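Local coordinates for small ribosomal subunit protein uS8 (Aquifex aeolicus, PDB 3RF2), which binds 16S rRNA tightly, probably directly at its central domain, where it is thought to help coordinate assembly of the 30S platform, at residues A[22-27]-A[62-67]; A[32-37]-A[49-54]; A[137-142]-A[148-153]. One frame throughout, in Å; residues are numbered along the deposited sequence.

Interaction 1 (A[22-27]-A[62-67]); sequences DDFLYV and KKMKEL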
loop_
_atom_site.group_PDB
_atom_site.type_symbol
_atom_site.label_atom_id
_atom_site.label_comp_id
_atom_site.label_asym_id
_atom_site.label_seq_id
_atom_site.Cartn_x
_atom_site.Cartn_y
_atom_site.Cartn_z
ATOM N N ASP A 22 8.331 -12.531 0.592
ATOM C CA ASP A 22 7.075 -13.038 0.058
ATOM C C ASP A 22 6.676 -12.383 -1.271
ATOM O O ASP A 22 7.011 -11.235 -1.558
ATOM C CB ASP A 22 5.953 -12.850 1.081
ATOM C CG ASP A 22 6.097 -13.769 2.293
ATOM O OD1 ASP A 22 6.656 -14.882 2.159
ATOM O OD2 ASP A 22 5.634 -13.376 3.383
ATOM N N ASP A 23 5.924 -13.131 -2.060
ATOM C CA ASP A 23 5.429 -12.676 -3.348
ATOM C C ASP A 23 4.248 -11.733 -3.196
ATOM O O ASP A 23 4.039 -10.837 -4.014
ATOM C CB ASP A 23 5.011 -13.893 -4.185
ATOM C CG ASP A 23 6.206 -14.733 -4.630
ATOM O OD1 ASP A 23 7.353 -14.217 -4.638
ATOM O OD2 ASP A 23 5.994 -15.908 -4.989
ATOM N N PHE A 24 3.462 -11.936 -2.147
ATOM C CA PHE A 24 2.272 -11.122 -1.946
ATOM C C PHE A 24 1.803 -11.092 -0.497
ATOM O O PHE A 24 2.390 -11.721 0.375
ATOM C CB PHE A 24 1.136 -11.623 -2.837
ATOM C CG PHE A 24 0.598 -12.962 -2.431
ATOM C CD1 PHE A 24 -0.300 -13.073 -1.385
ATOM C CD2 PHE A 24 0.993 -14.112 -3.089
ATOM C CE1 PHE A 24 -0.793 -14.302 -1.008
ATOM C CE2 PHE A 24 0.502 -15.344 -2.717
ATOM C CZ PHE A 24 -0.393 -15.438 -1.674
ATOM N N LEU A 25 0.773 -10.421 -0.247
ATOM C CA LEU A 25 0.153 -10.357 1.065
ATOM C C LEU A 25 -1.220 -9.738 0.906
ATOM O O LEU A 25 -1.505 -9.103 -0.103
ATOM C CB LEU A 25 0.997 -9.521 2.026
ATOM C CG LEU A 25 1.191 -8.052 1.644
ATOM C CD1 LEU A 25 -0.023 -7.224 2.020
ATOM C CD2 LEU A 25 2.449 -7.493 2.286
ATOM N N TYR A 26 -2.166 -9.899 1.830
ATOM C CA TYR A 26 -3.506 -9.338 1.770
ATOM C C TYR A 26 -3.665 -8.248 2.818
ATOM O O TYR A 26 -3.073 -8.316 3.890
ATOM C CB TYR A 26 -4.570 -10.409 2.014
ATOM C CG TYR A 26 -4.359 -11.719 1.295
ATOM C CD1 TYR A 26 -4.781 -11.892 -0.012
ATOM C CD2 TYR A 26 -3.768 -12.795 1.938
ATOM C CE1 TYR A 26 -4.603 -13.092 -0.665
ATOM C CE2 TYR A 26 -3.586 -13.998 1.294
ATOM C CZ TYR A 26 -4.005 -14.141 -0.008
ATOM O OH TYR A 26 -3.823 -15.341 -0.651
ATOM N N VAL A 27 -4.476 -7.249 2.503
ATOM C CA VAL A 27 -4.851 -6.241 3.503
ATOM C C VAL A 27 -6.342 -5.894 3.428
ATOM O O VAL A 27 -6.969 -6.052 2.383
ATOM C CB VAL A 27 -4.033 -4.938 3.332
ATOM C CG1 VAL A 27 -2.558 -5.205 3.549
ATOM C CG2 VAL A 27 -4.273 -4.338 1.960
ATOM N N LYS A 62 -10.689 -20.489 -2.795
ATOM C CA LYS A 62 -10.513 -21.883 -3.208
ATOM C C LYS A 62 -9.039 -22.263 -3.307
ATOM O O LYS A 62 -8.605 -23.261 -2.719
ATOM C CB LYS A 62 -11.202 -22.129 -4.542
ATOM C CG LYS A 62 -12.679 -21.793 -4.521
ATOM C CD LYS A 62 -13.393 -22.340 -5.744
ATOM C CE LYS A 62 -12.924 -21.660 -7.014
ATOM N NZ LYS A 62 -13.718 -22.148 -8.169
ATOM N N LYS A 63 -8.276 -21.452 -4.045
ATOM C CA LYS A 63 -6.860 -21.695 -4.259
ATOM C C LYS A 63 -6.095 -21.878 -2.958
ATOM O O LYS A 63 -5.569 -22.960 -2.698
ATOM C CB LYS A 63 -6.249 -20.564 -5.083
ATOM C CG LYS A 63 -6.842 -20.436 -6.474
ATOM C CD LYS A 63 -6.816 -19.005 -6.993
ATOM C CE LYS A 63 -5.417 -18.540 -7.345
ATOM N NZ LYS A 63 -5.477 -17.241 -8.064
ATOM N N MET A 64 -6.031 -20.822 -2.144
ATOM C CA MET A 64 -5.326 -20.891 -0.863
ATOM C C MET A 64 -5.876 -22.029 -0.021
ATOM O O MET A 64 -5.138 -22.691 0.709
ATOM C CB MET A 64 -5.435 -19.572 -0.094
ATOM C CG MET A 64 -4.752 -18.429 -0.796
ATOM S SD MET A 64 -3.041 -18.844 -1.155
ATOM C CE MET A 64 -2.778 -17.874 -2.637
ATOM N N LYS A 65 -7.180 -22.238 -0.120
ATOM C CA LYS A 65 -7.814 -23.377 0.550
ATOM C C LYS A 65 -7.140 -24.664 0.092
ATOM O O LYS A 65 -6.649 -25.449 0.906
ATOM C CB LYS A 65 -9.316 -23.430 0.259
ATOM C CG LYS A 65 -10.107 -24.296 1.239
ATOM C CD LYS A 65 -11.582 -24.380 0.859
ATOM C CE LYS A 65 -12.242 -25.596 1.495
ATOM N NZ LYS A 65 -13.686 -25.705 1.158
ATOM N N GLU A 66 -7.085 -24.854 -1.221
ATOM C CA GLU A 66 -6.447 -26.036 -1.787
ATOM C C GLU A 66 -5.038 -26.178 -1.238
ATOM O O GLU A 66 -4.677 -27.208 -0.659
ATOM C CB GLU A 66 -6.419 -25.940 -3.311
ATOM C CG GLU A 66 -5.297 -26.726 -3.985
ATOM C CD GLU A 66 -5.413 -28.228 -3.790
ATOM O OE1 GLU A 66 -6.291 -28.675 -3.018
ATOM O OE2 GLU A 66 -4.616 -28.962 -4.412
ATOM N N LEU A 67 -4.253 -25.120 -1.409
ATOM C CA LEU A 67 -2.863 -25.105 -0.984
ATOM C C LEU A 67 -2.699 -25.307 0.524
ATOM O O LEU A 67 -1.814 -26.030 0.982
ATOM C CB LEU A 67 -2.225 -23.795 -1.423
ATOM C CG LEU A 67 -0.766 -23.629 -1.030
ATOM C CD1 LEU A 67 -0.008 -24.932 -1.266
ATOM C CD2 LEU A 67 -0.143 -22.472 -1.802
#
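Met64 reaches from helix 54-69 to the aromatic ends of Phe24 and Tyr26, two residues apart on strand 24-28. The apolar contact is made by its methyl group, CE, which lies 3.5 Å from Phe24 CZ and approaches that ring obliquely. Beside it, the edge of the Phe24 ring meets a face of Tyr26, with Phe24 CD1 4.1 Å above that plane and offset toward the rim. Met64 comes to Tyr26 with its chain rather than its end alone: CG is 3.2 Å from the Tyr26 OH, and CE is 3.4 Å from the same OH, while SD stands slightly further off. The thioether therefore curls round the hydroxyl. A bend at chi2 (-54°) produces this curl, turning the sulfur and methyl back past the phenol oxygen toward Phe24.

No hydrogen bond crosses between the segments, and the polar part of the contact is indirect. Tyr26 OH makes a weak hydrogen bond to Glu60 OE2, one turn earlier on the same helix as Met64.

The backbones stay well apart, the nearest CA pair, Tyr26 and Met64, being separated by 12.0 Å, and only 101 Å² is buried. Long side chains thus bridge the gap. Residues 62-67 belong to a region not found in other S8 sequences, consistent with the unique subdomain that contributes to the very tight association with 16S rRNA. Tyr79 meets both aromatic rings, and Leu83 of helix 77-85 packs on Tyr26 and Met64, whereas Leu25 and Val27 pack against helix 6-19 and strand 93-98 supplies the backbone bonds of strand 24-28.

Interaction 2 (A[32-37]-A[49-54]); sequences LKERIL and WEALKG. With SO4 (sulfate ion), chain B.
The helical turn that lays Glu34 and Leu37 against Trp49 also carries Lys33, whose NZ is gripped twice: it donates to sulfate O1 at 2.9 Å and to the carbonyl oxygen of Pro28. The sulfate probably came from the crystallisation liquor. Glu34 has its polar partner outside the two segments as well: OE2 hydrogen-bonds to Tyr92 OH, while the chain of Glu34 passes across the benzo end of the indole. Glu34 CD and CG each lie 3.9 Å from Trp49 CH2, and OE2 is 4.0 Å from Trp49 CZ3. The side chains cross at nearly a right angle, and the carboxylate is tilted against the ring.

Helix 31-43 and the strand that follows it, 46-51, form a consecutive pair in the alpha/beta N-terminal part of S8. Their local axes are 10.1 Å apart and run close to antiparallel, at 151°, and the gap is filled mainly by Trp49. Its CG sits between the backbone N and the carbonyl carbon (chi1 68°), which turns the indole from the strand toward the helix.

Leu37 meets the other end of the ring system with its CB, not its branched methyls. This is a CH-pi contact: CB stands 3.9 Å from the centroid of the Trp49 five-membered ring, 13° off the normal. Trp49 NE1 makes a weak hydrogen bond to Asp38 OD1. Beyond CB, Leu37 packs on Ile94 and Ile96 of the central strand 93-98, where Trp49 also touches Ile94.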
loop_
_atom_site.group_PDB
_atom_site.type_symbol
_atom_site.label_atom_id
_atom_site.label_comp_id
_atom_site.label_asym_id
_atom_site.label_seq_id
_atom_site.Cartn_x
_atom_site.Cartn_y
_atom_site.Cartn_z
ATOM N N LEU A 32 -9.047 4.918 0.631
ATOM C CA LEU A 32 -7.788 5.622 0.797
ATOM C C LEU A 32 -6.611 4.688 0.508
ATOM O O LEU A 32 -5.706 5.045 -0.232
ATOM C CB LEU A 32 -7.680 6.181 2.217
ATOM C CG LEU A 32 -6.403 6.973 2.469
ATOM C CD1 LEU A 32 -6.152 7.893 1.296
ATOM C CD2 LEU A 32 -6.510 7.781 3.775
ATOM N N LYS A 33 -6.628 3.505 1.110
ATOM C CA LYS A 33 -5.596 2.497 0.880
ATOM C C LYS A 33 -5.448 2.171 -0.611
ATOM O O LYS A 33 -4.350 2.034 -1.135
ATOM C CB LYS A 33 -5.906 1.225 1.681
ATOM C CG LYS A 33 -5.300 1.223 3.077
ATOM C CD LYS A 33 -5.583 -0.067 3.834
ATOM C CE LYS A 33 -6.465 0.196 5.061
ATOM N NZ LYS A 33 -6.964 -1.064 5.673
ATOM N N GLU A 34 -6.577 2.055 -1.288
ATOM C CA GLU A 34 -6.590 1.820 -2.709
ATOM C C GLU A 34 -5.933 2.937 -3.500
ATOM O O GLU A 34 -5.209 2.656 -4.449
ATOM C CB GLU A 34 -8.023 1.601 -3.206
ATOM C CG GLU A 34 -8.696 0.375 -2.618
ATOM C CD GLU A 34 -9.988 0.033 -3.348
ATOM O OE1 GLU A 34 -10.522 0.915 -4.066
ATOM O OE2 GLU A 34 -10.450 -1.122 -3.221
ATOM N N ARG A 35 -6.199 4.195 -3.148
ATOM C CA ARG A 35 -5.572 5.299 -3.868
ATOM C C ARG A 35 -4.093 5.313 -3.586
ATOM O O ARG A 35 -3.304 5.720 -4.431
ATOM C CB ARG A 35 -6.183 6.652 -3.520
ATOM C CG ARG A 35 -7.424 6.985 -4.324
ATOM C CD ARG A 35 -7.791 8.453 -4.197
ATOM N NE ARG A 35 -9.123 8.732 -4.730
ATOM C CZ ARG A 35 -10.248 8.497 -4.063
ATOM N NH1 ARG A 35 -10.192 7.972 -2.848
ATOM N NH2 ARG A 35 -11.425 8.774 -4.613
ATOM N N ILE A 36 -3.725 4.872 -2.389
ATOM C CA ILE A 36 -2.313 4.825 -2.000
ATOM C C ILE A 36 -1.562 3.738 -2.774
ATOM O O ILE A 36 -0.506 3.988 -3.335
ATOM C CB ILE A 36 -2.148 4.594 -0.493
ATOM C CG1 ILE A 36 -2.598 5.839 0.282
ATOM C CG2 ILE A 36 -0.688 4.286 -0.158
ATOM C CD1 ILE A 36 -2.659 5.610 1.770
ATOM N N LEU A 37 -2.152 2.549 -2.822
ATOM C CA LEU A 37 -1.598 1.436 -3.572
ATOM C C LEU A 37 -1.485 1.768 -5.035
ATOM O O LEU A 37 -0.593 1.271 -5.716
ATOM C CB LEU A 37 -2.454 0.202 -3.395
ATOM C CG LEU A 37 -2.412 -0.406 -2.006
ATOM C CD1 LEU A 37 -3.430 -1.549 -1.885
ATOM C CD2 LEU A 37 -1.041 -0.917 -1.815
ATOM N N TRP A 49 -1.815 -4.728 -7.475
ATOM C CA TRP A 49 -2.703 -5.043 -6.373
ATOM C C TRP A 49 -4.081 -5.340 -6.953
ATOM O O TRP A 49 -4.483 -4.742 -7.953
ATOM C CB TRP A 49 -2.783 -3.886 -5.386
ATOM C CG TRP A 49 -3.467 -2.676 -5.935
ATOM C CD1 TRP A 49 -2.891 -1.668 -6.637
ATOM C CD2 TRP A 49 -4.859 -2.340 -5.818
ATOM N NE1 TRP A 49 -3.831 -0.728 -6.976
ATOM C CE2 TRP A 49 -5.049 -1.113 -6.481
ATOM C CE3 TRP A 49 -5.969 -2.966 -5.223
ATOM C CZ2 TRP A 49 -6.294 -0.492 -6.568
ATOM C CZ3 TRP A 49 -7.210 -2.346 -5.304
ATOM C CH2 TRP A 49 -7.364 -1.123 -5.975
ATOM N N GLU A 50 -4.799 -6.264 -6.333
ATOM C CA GLU A 50 -6.125 -6.657 -6.813
ATOM C C GLU A 50 -7.202 -6.484 -5.735
ATOM O O GLU A 50 -7.001 -6.888 -4.602
ATOM C CB GLU A 50 -6.104 -8.124 -7.245
ATOM C CG GLU A 50 -5.600 -8.405 -8.659
ATOM C CD GLU A 50 -5.376 -9.891 -8.882
ATOM O OE1 GLU A 50 -5.819 -10.675 -8.019
ATOM O OE2 GLU A 50 -4.743 -10.280 -9.891
ATOM N N ALA A 51 -8.348 -5.910 -6.091
ATOM C CA ALA A 51 -9.521 -5.980 -5.214
ATOM C C ALA A 51 -10.166 -7.361 -5.311
ATOM O O ALA A 51 -10.635 -7.760 -6.376
ATOM C CB ALA A 51 -10.535 -4.905 -5.570
ATOM N N LEU A 52 -10.184 -8.090 -4.201
ATOM C CA LEU A 52 -10.750 -9.434 -4.184
ATOM C C LEU A 52 -12.252 -9.401 -3.873
ATOM O O LEU A 52 -12.673 -9.700 -2.758
ATOM C CB LEU A 52 -9.993 -10.325 -3.189
ATOM C CG LEU A 52 -8.522 -10.604 -3.523
ATOM C CD1 LEU A 52 -7.849 -11.473 -2.469
ATOM C CD2 LEU A 52 -8.417 -11.254 -4.879
ATOM N N LYS A 53 -13.040 -9.018 -4.875
ATOM C CA LYS A 53 -14.495 -8.981 -4.786
ATOM C C LYS A 53 -15.122 -10.016 -5.716
ATOM O O LYS A 53 -14.417 -10.827 -6.323
ATOM C CB LYS A 53 -14.999 -7.602 -5.194
ATOM C CG LYS A 53 -14.492 -6.476 -4.317
ATOM C CD LYS A 53 -14.413 -5.164 -5.090
ATOM C CE LYS A 53 -15.711 -4.860 -5.827
ATOM N NZ LYS A 53 -15.633 -3.552 -6.539
ATOM N N GLY A 54 -16.445 -9.968 -5.835
ATOM C CA GLY A 54 -17.189 -10.825 -6.747
ATOM C C GLY A 54 -16.606 -12.206 -6.992
ATOM O O GLY A 54 -16.239 -12.912 -6.048
HETATM S S SO4 B . -9.277 -1.682 8.784
HETATM O O1 SO4 B . -7.925 -1.338 8.349
HETATM O O2 SO4 B . -9.470 -1.226 10.159
HETATM O O3 SO4 B . -9.437 -3.133 8.747
HETATM O O4 SO4 B . -10.244 -1.039 7.895
#

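Interaction 3 (A[137-142]-A[148-153]); sequences LGIAIV and VMTDHE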
loop_
_atom_site.group_PDB
_atom_site.type_symbol
_atom_site.label_atom_id
_atom_site.label_comp_id
_atom_site.label_asym_id
_atom_site.label_seq_id
_atom_site.Cartn_x
_atom_site.Cartn_y
_atom_site.Cartn_z
ATOM N N LEU A 137 14.564 11.494 -4.841
ATOM C CA LEU A 137 14.643 10.128 -5.348
ATOM C C LEU A 137 13.586 9.227 -4.741
ATOM O O LEU A 137 13.286 8.169 -5.297
ATOM C CB LEU A 137 16.015 9.526 -5.054
ATOM C CG LEU A 137 17.179 10.122 -5.846
ATOM C CD1 LEU A 137 18.383 9.193 -5.813
ATOM C CD2 LEU A 137 16.737 10.360 -7.266
ATOM N N GLY A 138 13.049 9.630 -3.586
ATOM C CA GLY A 138 11.925 8.951 -2.973
ATOM C C GLY A 138 10.657 9.750 -3.237
ATOM O O GLY A 138 10.662 10.705 -4.016
ATOM N N ILE A 139 9.559 9.369 -2.602
ATOM C CA ILE A 139 8.324 10.118 -2.768
ATOM C C ILE A 139 7.632 10.362 -1.455
ATOM O O ILE A 139 7.766 9.585 -0.510
ATOM C CB ILE A 139 7.308 9.378 -3.650
ATOM C CG1 ILE A 139 6.865 8.077 -2.988
ATOM C CG2 ILE A 139 7.870 9.113 -5.051
ATOM C CD1 ILE A 139 5.806 7.313 -3.815
ATOM N N ALA A 140 6.882 11.457 -1.405
ATOM C CA ALA A 140 5.879 11.634 -0.379
ATOM C C ALA A 140 4.569 11.315 -1.052
ATOM O O ALA A 140 4.349 11.685 -2.208
ATOM C CB ALA A 140 5.867 13.065 0.141
ATOM N N ILE A 141 3.701 10.609 -0.340
ATOM C CA ILE A 141 2.343 10.430 -0.815
ATOM C C ILE A 141 1.447 11.423 -0.077
ATOM O O ILE A 141 1.432 11.449 1.154
ATOM C CB ILE A 141 1.860 8.983 -0.586
ATOM C CG1 ILE A 141 2.688 8.020 -1.454
ATOM C CG2 ILE A 141 0.380 8.888 -0.883
ATOM C CD1 ILE A 141 2.523 6.567 -1.095
ATOM N N VAL A 142 0.719 12.240 -0.834
ATOM C CA VAL A 142 -0.025 13.355 -0.272
ATOM C C VAL A 142 -1.491 13.351 -0.667
ATOM O O VAL A 142 -1.828 13.215 -1.844
ATOM C CB VAL A 142 0.576 14.706 -0.704
ATOM C CG1 VAL A 142 2.046 14.803 -0.272
ATOM C CG2 VAL A 142 0.465 14.872 -2.190
ATOM N N VAL A 148 -5.141 11.536 -4.282
ATOM C CA VAL A 148 -3.939 11.081 -3.604
ATOM C C VAL A 148 -2.865 10.902 -4.655
ATOM O O VAL A 148 -3.094 10.215 -5.645
ATOM C CB VAL A 148 -4.212 9.736 -2.899
ATOM C CG1 VAL A 148 -2.950 9.172 -2.269
ATOM C CG2 VAL A 148 -5.303 9.902 -1.844
ATOM N N MET A 149 -1.697 11.514 -4.455
ATOM C CA MET A 149 -0.683 11.571 -5.506
ATOM C C MET A 149 0.705 11.817 -4.926
ATOM O O MET A 149 0.856 11.976 -3.717
ATOM C CB MET A 149 -1.029 12.691 -6.490
ATOM C CG MET A 149 -1.266 14.041 -5.801
ATOM S SD MET A 149 -1.493 15.449 -6.915
ATOM C CE MET A 149 -3.183 15.195 -7.478
ATOM N N THR A 150 1.717 11.875 -5.787
ATOM C CA THR A 150 3.072 12.089 -5.309
ATOM C C THR A 150 3.321 13.552 -5.033
ATOM O O THR A 150 2.519 14.419 -5.392
ATOM C CB THR A 150 4.143 11.566 -6.286
ATOM O OG1 THR A 150 4.064 12.280 -7.523
ATOM C CG2 THR A 150 3.936 10.096 -6.556
ATOM N N ASP A 151 4.430 13.821 -4.359
ATOM C CA ASP A 151 4.831 15.191 -4.125
ATOM C C ASP A 151 5.111 15.832 -5.471
ATOM O O ASP A 151 4.689 16.949 -5.733
ATOM C CB ASP A 151 6.051 15.267 -3.202
ATOM C CG ASP A 151 7.207 14.391 -3.692
ATOM O OD1 ASP A 151 7.033 13.158 -3.765
ATOM O OD2 ASP A 151 8.277 14.937 -3.999
ATOM N N HIS A 152 5.796 15.104 -6.343
ATOM C CA HIS A 152 6.082 15.618 -7.674
ATOM C C HIS A 152 4.810 16.092 -8.373
ATOM O O HIS A 152 4.777 17.172 -8.962
ATOM C CB HIS A 152 6.817 14.573 -8.523
ATOM C CG HIS A 152 7.118 15.035 -9.914
ATOM N ND1 HIS A 152 6.226 14.896 -10.959
ATOM C CD2 HIS A 152 8.208 15.650 -10.439
ATOM C CE1 HIS A 152 6.751 15.400 -12.060
ATOM N NE2 HIS A 152 7.957 15.866 -11.769
ATOM N N GLU A 153 3.753 15.295 -8.305
ATOM C CA GLU A 153 2.515 15.673 -8.979
ATOM C C GLU A 153 1.812 16.824 -8.265
ATOM O O GLU A 153 1.309 17.745 -8.911
ATOM C CB GLU A 153 1.594 14.463 -9.145
ATOM C CG GLU A 153 2.180 13.418 -10.082
ATOM C CD GLU A 153 1.453 12.088 -10.035
ATOM O OE1 GLU A 153 0.920 11.714 -8.959
ATOM O OE2 GLU A 153 1.421 11.411 -11.089
HETATM O O HOH W 1 10.648 13.662 -3.597
#
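Val142 N donates to Met149 O at 2.9 Å and 171°, and Met149 N returns a bond to Val142 O at 3.1 Å, closing a hydrogen-bonded pair of the antiparallel beta hairpin 139-144/149-150. Ile141 and Thr150 form the adjoining non-hydrogen-bonded pair. Beyond it, helix 151-156 begins and a side chain takes over from the backbone: Ala140 N donates to Asp151 OD1 (2.9 Å, 163°) from above the carboxylate plane, while Asp151 N bonds only weakly to Ala140 O. Asp151 CG lies between its own N and carbonyl carbon (chi1 53°), which turns OD1 toward the strand. The other oxygen, OD2, pairs with Arg155 and accepts from a water 2.7 Å away that also donates to Gly138 O. Were Asp151 an alanine, Ala140 N would probably be left without its acceptor and Arg155 without this carboxylate partner.

Thr150 and Glu153 form a capping box at this helix start: Glu153 N donates to Thr150 OG1 at 3.1 Å, and Thr150 N to Glu153 OE1 at 3.3 Å. Packing flanks these bonds. Val142 CG2 lies 4.1 Å from Met149 CG, and Ile141 CG2 meets Val148 CG1 at 3.6 Å.

Interaction 3 is buried and held mainly by hydrogen bonds within one hairpin, whereas interactions 1 and 2 have none between their segments and rely on aromatic side chains bridging separated elements. Interaction 2 is partly buried, its centre about 9 Å from the centre of the chain; interaction 1 is buried though its centre lies about 17 Å from the chain's centre, where the insertion absent from other S8 sequences meets the three-stranded sheet. Interactions 1 and 2 reach that same sheet and touch, Tyr26 CD1 being 4.0 Å from Leu52 CD1. Helix 31-43 links interactions 2 and 3: Arg35 CB packs 3.7 Å from Val148 CB. Interactions 1 and 3 lie on opposite sides of the chain centre.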